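Local structure of 2-aminomuconic 6-semialdehyde dehydrogenase (Pseudomonas sp., 7BZV) at the interface of chains A and B and the interface of chains A and C. The protein catalyses the NAD+-dependent oxidation of 2-aminomuconic 6-semialdehyde to 2-aminomuconate in the meta-cleavage pathway of 2-aminophenol catabolism, working as a tetramer. Numbering follows the deposited sequence. Chains: chain A/B/C, 2-aminomuconic 6-semialdehyde dehydrogenase.

Contact 1: the interface of chains A and B. Residues chain A 433, 436, 438-441; chain B 142, 479-482.
The flat carboxamide of B:Asn480 lies alongside the side chain of A:Ile440, both pointing the same way, with the CD1 methyl 3.5 Å from the amide nitrogen ND2. This is the intersubunit sheet of the aldehyde dehydrogenase family: strand 476-485 of chain B adds in parallel to strand 440-443 of chain A. Backbone peptides carry the junction. B:Asn480 N donates a hydrogen bond of 2.8 Å to A:Gly439 O. A:Ser441 N then donates to B:Asn480 O, and B:Cys482 N to A:Ser441 O at 2.9 Å. Threonine suits the start of this ladder because it offers a hydroxyl and a methyl together. With OG1 anti to the carbonyl carbon (chi1 -63°), B:Thr479 sets its hydroxyl 2.6 Å from A:Val438 O, nearly along the C=O axis, while CG2 packs 3.7 Å from A:Ser441 CB and also meets A:Val438 CG2. A valine in place of B:Thr479 would probably leave A:Val438 O without its hydroxyl donor and press a methyl against that oxygen. The small A:Ser441 turns its own OG back to A:Ser433 O, 2.9 Å away, tying the strand to helix 426-435. From that helix A:Ser433 OG touches B:Val481 CG1 at 3.4 Å.

Contact 2: the interface of chains A and C. Residues chain A 485-488; chain C 427, 431.
C:Arg431 NH1, at one tip of the guanidinium, donates a 2.7 Å hydrogen bond to the backbone oxygen A:Asp486 O. The oxygen lies in the guanidinium plane, at its edge, whereas the nitrogen stands above the carbonyl plane of A:Asp486, 35° out of it. Arginine suits this place because it is long enough to leave its helix and flat enough to slide against a backbone. A bend at chi3 (-38°) turns its tip along the segment of chain A, and A:Glu488 CA lies 3.5 Å above the guanidinium plane, over its centre. On the opposite face, offset toward the rim, is the arginine's own helix neighbour, C:Ser427 O. The group is thus sandwiched between the two chains and fixed at its edge. The A:Glu488 carboxylate is turned 22° from the guanidinium plane of C:Arg431, but A:Glu488 OE2 and C:Arg431 NH2 remain 5.0 Å apart, so any attraction would act at a distance. Further down the arginine, C:Arg431 CG packs 3.8 Å from A:Ile485 CG2. C:Ser427, small and polar, accepts a weak hydrogen bond from A:Asp486 N through OG. C:Ser427 OG also lies 2.7 Å from a water that contacts the carboxylate oxygen OD2 of A:Asp486. C:Ser427 and C:Arg431 stand one turn apart on helix 426-435 of chain C, and chain A meets them with the last residue of strand 476-485 and the C-terminal segment that follows.

Contact 3: the interface of chains A and B. Residues chain A 440, 448, 450, 453-454; chain B 125, 137, 139, 480, 482.
A:Thr453 meets chain B with each branch of its side chain, in the loop of this aldehyde dehydrogenase that lies against the partner's oligomerisation sheet. Its CB sits 3.9 Å from the amide carbon CG of B:Asn480, the two side chains crossing at about a right angle. CG2 of A:Thr453, anti to the carbonyl carbon, packs 3.7 Å from B:Asn137 CB and also reaches B:His125 CB. The hydroxyl OG1 of A:Thr453 takes the place between backbone N and carbonyl carbon (chi1 69°), which turns it back to donate to A:Asp450 O at 2.7 Å in the carbonyl plane. Threonine suits the spot: its hydroxyl braces its own loop while its methyl serves the partner. The amide of B:Asn480, in turn, has its rotation fixed by B:Asn137, whose OD1 accepts from ND2 at 2.9 Å on a lone pair. Water 2 lies 2.7 Å from B:Asn137 OD1 and joins it to A:Asp450 N and to the backbone O of the poorly ordered A:Leu448, bridging the chains in this patch, where no direct polar bond spans them. Asparagine suits this place because its OD1 can serve both ND2 and the water, while its own ND2 faces A:Asp450 without bonding to it. That carboxylate stands nearly perpendicular to the B:Asn137 amide, 89° between planes, with A:Asp450 OD2 3.5 Å from B:His125 CB. Next in sequence to A:Thr453, the rigid ring of A:Pro454 sets CG 4.0 Å from B:Ala139 CB, a methyl small enough to admit it.

Contact 1: the interface of chains A and B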
loop_
_atom_site.group_PDB
_atom_site.type_symbol
_atom_site.label_atom_id
_atom_site.label_comp_id
_atom_site.label_asym_id
_atom_site.label_seq_id
_atom_site.Cartn_x
_atom_site.Cartn_y
_atom_site.Cartn_z
ATOM N N SER A 433 10.987 22.556 4.732
ATOM C CA SER A 433 9.644 22.288 4.211
ATOM C C SER A 433 8.871 21.327 5.119
ATOM O O SER A 433 7.673 21.537 5.414
ATOM C CB SER A 433 9.735 21.752 2.776
ATOM O OG SER A 433 10.380 20.526 2.697
ATOM N N MET A 436 7.223 22.953 8.189
ATOM C CA MET A 436 6.059 23.821 8.054
ATOM C C MET A 436 4.815 23.158 8.603
ATOM O O MET A 436 4.510 22.039 8.212
ATOM C CB MET A 436 5.833 24.203 6.594
ATOM C CG MET A 436 6.953 24.988 5.949
ATOM S SD MET A 436 7.403 26.565 6.731
ATOM C CE MET A 436 6.348 28.104 6.830
ATOM N N VAL A 438 1.624 22.848 7.879
ATOM C CA VAL A 438 0.712 23.112 6.780
ATOM C C VAL A 438 0.336 21.791 6.133
ATOM O O VAL A 438 1.033 20.780 6.285
ATOM C CB VAL A 438 1.390 24.034 5.742
ATOM C CG1 VAL A 438 1.792 25.356 6.380
ATOM C CG2 VAL A 438 2.601 23.316 5.128
ATOM N N GLY A 439 -0.741 21.827 5.339
ATOM C CA GLY A 439 -1.122 20.664 4.562
ATOM C C GLY A 439 -0.238 20.420 3.360
ATOM O O GLY A 439 0.006 19.259 3.003
ATOM N N ILE A 440 0.261 21.484 2.729
ATOM C CA ILE A 440 1.066 21.359 1.506
ATOM C C ILE A 440 2.231 22.337 1.597
ATOM O O ILE A 440 2.051 23.535 1.853
ATOM C CB ILE A 440 0.212 21.563 0.241
ATOM C CG1 ILE A 440 1.019 21.501 -1.084
ATOM C CG2 ILE A 440 -0.485 22.907 0.285
ATOM C CD1 ILE A 440 1.645 20.235 -1.407
ATOM N N SER A 441 3.433 21.807 1.460
ATOM C CA SER A 441 4.665 22.563 1.643
ATOM C C SER A 441 5.479 22.374 0.370
ATOM O O SER A 441 6.031 21.293 0.133
ATOM C CB SER A 441 5.389 22.060 2.874
ATOM O OG SER A 441 6.388 22.920 3.245
ATOM N N LYS B 142 3.524 14.619 11.304
ATOM C CA LYS B 142 3.839 15.290 12.557
ATOM C C LYS B 142 2.721 15.065 13.575
ATOM O O LYS B 142 1.579 14.818 13.193
ATOM C CB LYS B 142 4.017 16.797 12.314
ATOM C CG LYS B 142 5.383 17.127 11.744
ATOM C CD LYS B 142 5.343 17.171 10.243
ATOM C CE LYS B 142 4.883 18.571 9.822
ATOM N NZ LYS B 142 4.242 18.458 8.544
ATOM N N THR B 479 1.679 16.669 6.241
ATOM C CA THR B 479 2.168 17.751 5.392
ATOM C C THR B 479 2.688 17.110 4.132
ATOM O O THR B 479 3.702 16.398 4.192
ATOM C CB THR B 479 3.312 18.501 6.050
ATOM O OG1 THR B 479 2.833 19.100 7.245
ATOM C CG2 THR B 479 3.889 19.586 5.104
ATOM N N ASN B 480 2.038 17.375 2.998
ATOM C CA ASN B 480 2.557 16.857 1.722
ATOM C C ASN B 480 3.702 17.783 1.305
ATOM O O ASN B 480 3.505 18.985 1.111
ATOM C CB ASN B 480 1.473 16.724 0.642
ATOM C CG ASN B 480 2.020 16.035 -0.670
ATOM O OD1 ASN B 480 2.473 14.872 -0.665
ATOM N ND2 ASN B 480 2.003 16.768 -1.764
ATOM N N VAL B 481 4.920 17.258 1.295
ATOM C CA VAL B 481 6.084 18.016 0.854
ATOM C C VAL B 481 6.195 17.797 -0.651
ATOM O O VAL B 481 6.231 16.654 -1.112
ATOM C CB VAL B 481 7.359 17.573 1.571
ATOM C CG1 VAL B 481 8.558 18.309 0.896
ATOM C CG2 VAL B 481 7.264 17.869 3.063
ATOM N N CYS B 482 6.158 18.867 -1.432
ATOM C CA CYS B 482 6.200 18.726 -2.889
ATOM C C CYS B 482 7.398 19.483 -3.445
ATOM O O CYS B 482 7.386 20.720 -3.502
ATOM C CB CYS B 482 4.909 19.235 -3.514
ATOM S SG CYS B 482 4.816 19.236 -5.267
#

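Contact 2: the interface of chains A and C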
loop_
_atom_site.group_PDB
_atom_site.type_symbol
_atom_site.label_atom_id
_atom_site.label_comp_id
_atom_site.label_asym_id
_atom_site.label_seq_id
_atom_site.Cartn_x
_atom_site.Cartn_y
_atom_site.Cartn_z
ATOM N N ILE A 485 -12.987 -18.462 9.742
ATOM C CA ILE A 485 -12.857 -19.694 8.977
ATOM C C ILE A 485 -12.471 -20.779 9.978
ATOM O O ILE A 485 -11.360 -20.759 10.531
ATOM C CB ILE A 485 -11.819 -19.571 7.859
ATOM C CG1 ILE A 485 -12.182 -18.453 6.886
ATOM C CG2 ILE A 485 -11.685 -20.917 7.098
ATOM C CD1 ILE A 485 -13.600 -18.536 6.318
ATOM N N ASP A 486 -13.434 -21.657 10.256
ATOM C CA ASP A 486 -13.292 -22.749 11.206
ATOM C C ASP A 486 -12.499 -23.893 10.583
ATOM O O ASP A 486 -12.572 -24.125 9.371
ATOM C CB ASP A 486 -14.691 -23.215 11.629
ATOM C CG ASP A 486 -15.371 -22.218 12.581
ATOM O OD1 ASP A 486 -14.819 -22.074 13.696
ATOM O OD2 ASP A 486 -16.421 -21.588 12.242
ATOM N N LYS A 487 -11.687 -24.559 11.404
ATOM C CA LYS A 487 -11.124 -25.855 11.028
ATOM C C LYS A 487 -12.258 -26.818 10.697
ATOM O O LYS A 487 -13.381 -26.680 11.192
ATOM C CB LYS A 487 -10.261 -26.421 12.162
ATOM C CG LYS A 487 -11.055 -26.854 13.400
ATOM C CD LYS A 487 -10.180 -26.911 14.663
ATOM C CE LYS A 487 -10.280 -28.272 15.360
ATOM N NZ LYS A 487 -9.688 -28.278 16.734
ATOM N N GLU A 488 -11.994 -27.820 9.874
ATOM C CA GLU A 488 -13.033 -28.809 9.498
ATOM C C GLU A 488 -13.557 -29.516 10.759
ATOM O O GLU A 488 -12.752 -29.860 11.609
ATOM C CB GLU A 488 -12.480 -29.823 8.499
ATOM C CG GLU A 488 -13.469 -30.910 8.162
ATOM C CD GLU A 488 -12.972 -31.986 7.236
ATOM O OE1 GLU A 488 -11.804 -32.254 7.241
ATOM O OE2 GLU A 488 -13.783 -32.533 6.546
ATOM N N SER C 427 -16.745 -22.158 5.072
ATOM C CA SER C 427 -15.433 -22.409 5.651
ATOM C C SER C 427 -14.608 -23.325 4.763
ATOM O O SER C 427 -13.387 -23.155 4.628
ATOM C CB SER C 427 -15.593 -23.012 7.040
ATOM O OG SER C 427 -15.832 -21.960 7.960
ATOM N N ARG C 431 -10.871 -22.630 3.296
ATOM C CA ARG C 431 -9.845 -23.568 3.772
ATOM C C ARG C 431 -9.157 -24.300 2.633
ATOM O O ARG C 431 -7.928 -24.393 2.581
ATOM C CB ARG C 431 -10.471 -24.639 4.674
ATOM C CG ARG C 431 -10.511 -24.399 6.098
ATOM C CD ARG C 431 -10.842 -25.702 6.872
ATOM N NE ARG C 431 -11.834 -26.609 6.270
ATOM C CZ ARG C 431 -13.120 -26.668 6.629
ATOM N NH1 ARG C 431 -13.598 -25.842 7.557
ATOM N NH2 ARG C 431 -13.925 -27.549 6.068
HETATM O O HOH W 1 -17.114 -20.123 9.536
#

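Contact 3: the interface of chains A and B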
loop_
_atom_site.group_PDB
_atom_site.type_symbol
_atom_site.label_atom_id
_atom_site.label_comp_id
_atom_site.label_asym_id
_atom_site.label_seq_id
_atom_site.Cartn_x
_atom_site.Cartn_y
_atom_site.Cartn_z
ATOM N N ILE A 440 0.261 21.484 2.729
ATOM C CA ILE A 440 1.066 21.359 1.506
ATOM C C ILE A 440 2.231 22.337 1.597
ATOM O O ILE A 440 2.051 23.535 1.853
ATOM C CB ILE A 440 0.212 21.563 0.241
ATOM C CG1 ILE A 440 1.019 21.501 -1.084
ATOM C CG2 ILE A 440 -0.485 22.907 0.285
ATOM C CD1 ILE A 440 1.645 20.235 -1.407
ATOM N N LEU A 448 1.394 23.474 -7.367
ATOM C CA LEU A 448 1.467 22.206 -8.116
ATOM C C LEU A 448 0.695 21.106 -7.379
ATOM O O LEU A 448 1.046 20.737 -6.242
ATOM C CB LEU A 448 2.944 21.822 -8.260
ATOM C CG LEU A 448 3.796 21.933 -9.515
ATOM C CD1 LEU A 448 5.071 21.079 -9.176
ATOM C CD2 LEU A 448 3.056 21.442 -10.725
ATOM N N ASP A 450 -0.810 17.443 -7.168
ATOM C CA ASP A 450 -0.893 16.034 -7.561
ATOM C C ASP A 450 -2.127 15.386 -6.944
ATOM O O ASP A 450 -2.169 15.112 -5.737
ATOM C CB ASP A 450 0.388 15.322 -7.149
ATOM C CG ASP A 450 0.414 13.827 -7.574
ATOM O OD1 ASP A 450 -0.673 13.193 -7.694
ATOM O OD2 ASP A 450 1.536 13.291 -7.780
ATOM N N THR A 453 -2.202 12.732 -4.049
ATOM C CA THR A 453 -1.534 12.981 -2.795
ATOM C C THR A 453 -2.497 13.587 -1.789
ATOM O O THR A 453 -3.474 14.229 -2.166
ATOM C CB THR A 453 -0.351 13.930 -3.011
ATOM O OG1 THR A 453 -0.826 15.241 -3.351
ATOM C CG2 THR A 453 0.590 13.398 -4.156
ATOM N N PRO A 454 -2.199 13.445 -0.495
ATOM C CA PRO A 454 -3.073 14.013 0.555
ATOM C C PRO A 454 -3.029 15.532 0.560
ATOM O O PRO A 454 -1.958 16.145 0.555
ATOM C CB PRO A 454 -2.499 13.438 1.859
ATOM C CG PRO A 454 -1.035 13.030 1.512
ATOM C CD PRO A 454 -1.036 12.702 0.047
ATOM N N HIS B 125 4.268 10.138 -4.213
ATOM C CA HIS B 125 4.040 10.058 -5.652
ATOM C C HIS B 125 5.041 10.972 -6.344
ATOM O O HIS B 125 5.539 11.959 -5.778
ATOM C CB HIS B 125 2.593 10.461 -6.082
ATOM C CG HIS B 125 1.549 9.416 -5.777
ATOM N ND1 HIS B 125 0.976 9.296 -4.529
ATOM C CD2 HIS B 125 0.957 8.468 -6.554
ATOM C CE1 HIS B 125 0.117 8.286 -4.529
ATOM N NE2 HIS B 125 0.074 7.774 -5.748
ATOM N N ASN B 137 6.618 14.211 -4.349
ATOM C CA ASN B 137 5.605 14.456 -3.325
ATOM C C ASN B 137 5.782 13.414 -2.241
ATOM O O ASN B 137 5.736 12.221 -2.546
ATOM C CB ASN B 137 4.169 14.281 -3.865
ATOM C CG ASN B 137 3.755 15.365 -4.781
ATOM O OD1 ASN B 137 3.213 16.382 -4.341
ATOM N ND2 ASN B 137 3.982 15.169 -6.069
ATOM N N ALA B 139 4.571 12.598 2.025
ATOM C CA ALA B 139 3.768 13.065 3.151
ATOM C C ALA B 139 4.599 12.938 4.430
ATOM O O ALA B 139 5.100 11.857 4.760
ATOM C CB ALA B 139 2.458 12.273 3.247
ATOM N N ASN B 480 2.038 17.375 2.998
ATOM C CA ASN B 480 2.557 16.857 1.722
ATOM C C ASN B 480 3.702 17.783 1.305
ATOM O O ASN B 480 3.505 18.985 1.111
ATOM C CB ASN B 480 1.473 16.724 0.642
ATOM C CG ASN B 480 2.020 16.035 -0.670
ATOM O OD1 ASN B 480 2.473 14.872 -0.665
ATOM N ND2 ASN B 480 2.003 16.768 -1.764
ATOM N N CYS B 482 6.158 18.867 -1.432
ATOM C CA CYS B 482 6.200 18.726 -2.889
ATOM C C CYS B 482 7.398 19.483 -3.445
ATOM O O CYS B 482 7.386 20.720 -3.502
ATOM C CB CYS B 482 4.909 19.235 -3.514
ATOM S SG CYS B 482 4.816 19.236 -5.267
HETATM O O HOH W 2 1.252 18.035 -5.232
#

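Contacts 1 and 3 are neighbouring parts of one A-B interface, their centres about 8 Å apart, sharing A:Ile440, B:Asn480 and B:Cys482. Contact 2 joins a different pair of chains and lies about 47 Å from contact 1 and 44 Å from contact 3. Strand 476-485 links all of them: by the two-fold symmetry the arm of each chain pairs with one partner, as in contacts 1 and 3, while its end and the following tail touch another, as in contact 2. Helix 426-435 likewise contributes to contacts 1 and 2. One arm thus ties neighbours together in the tetramer, the assembly required for NAD+ binding.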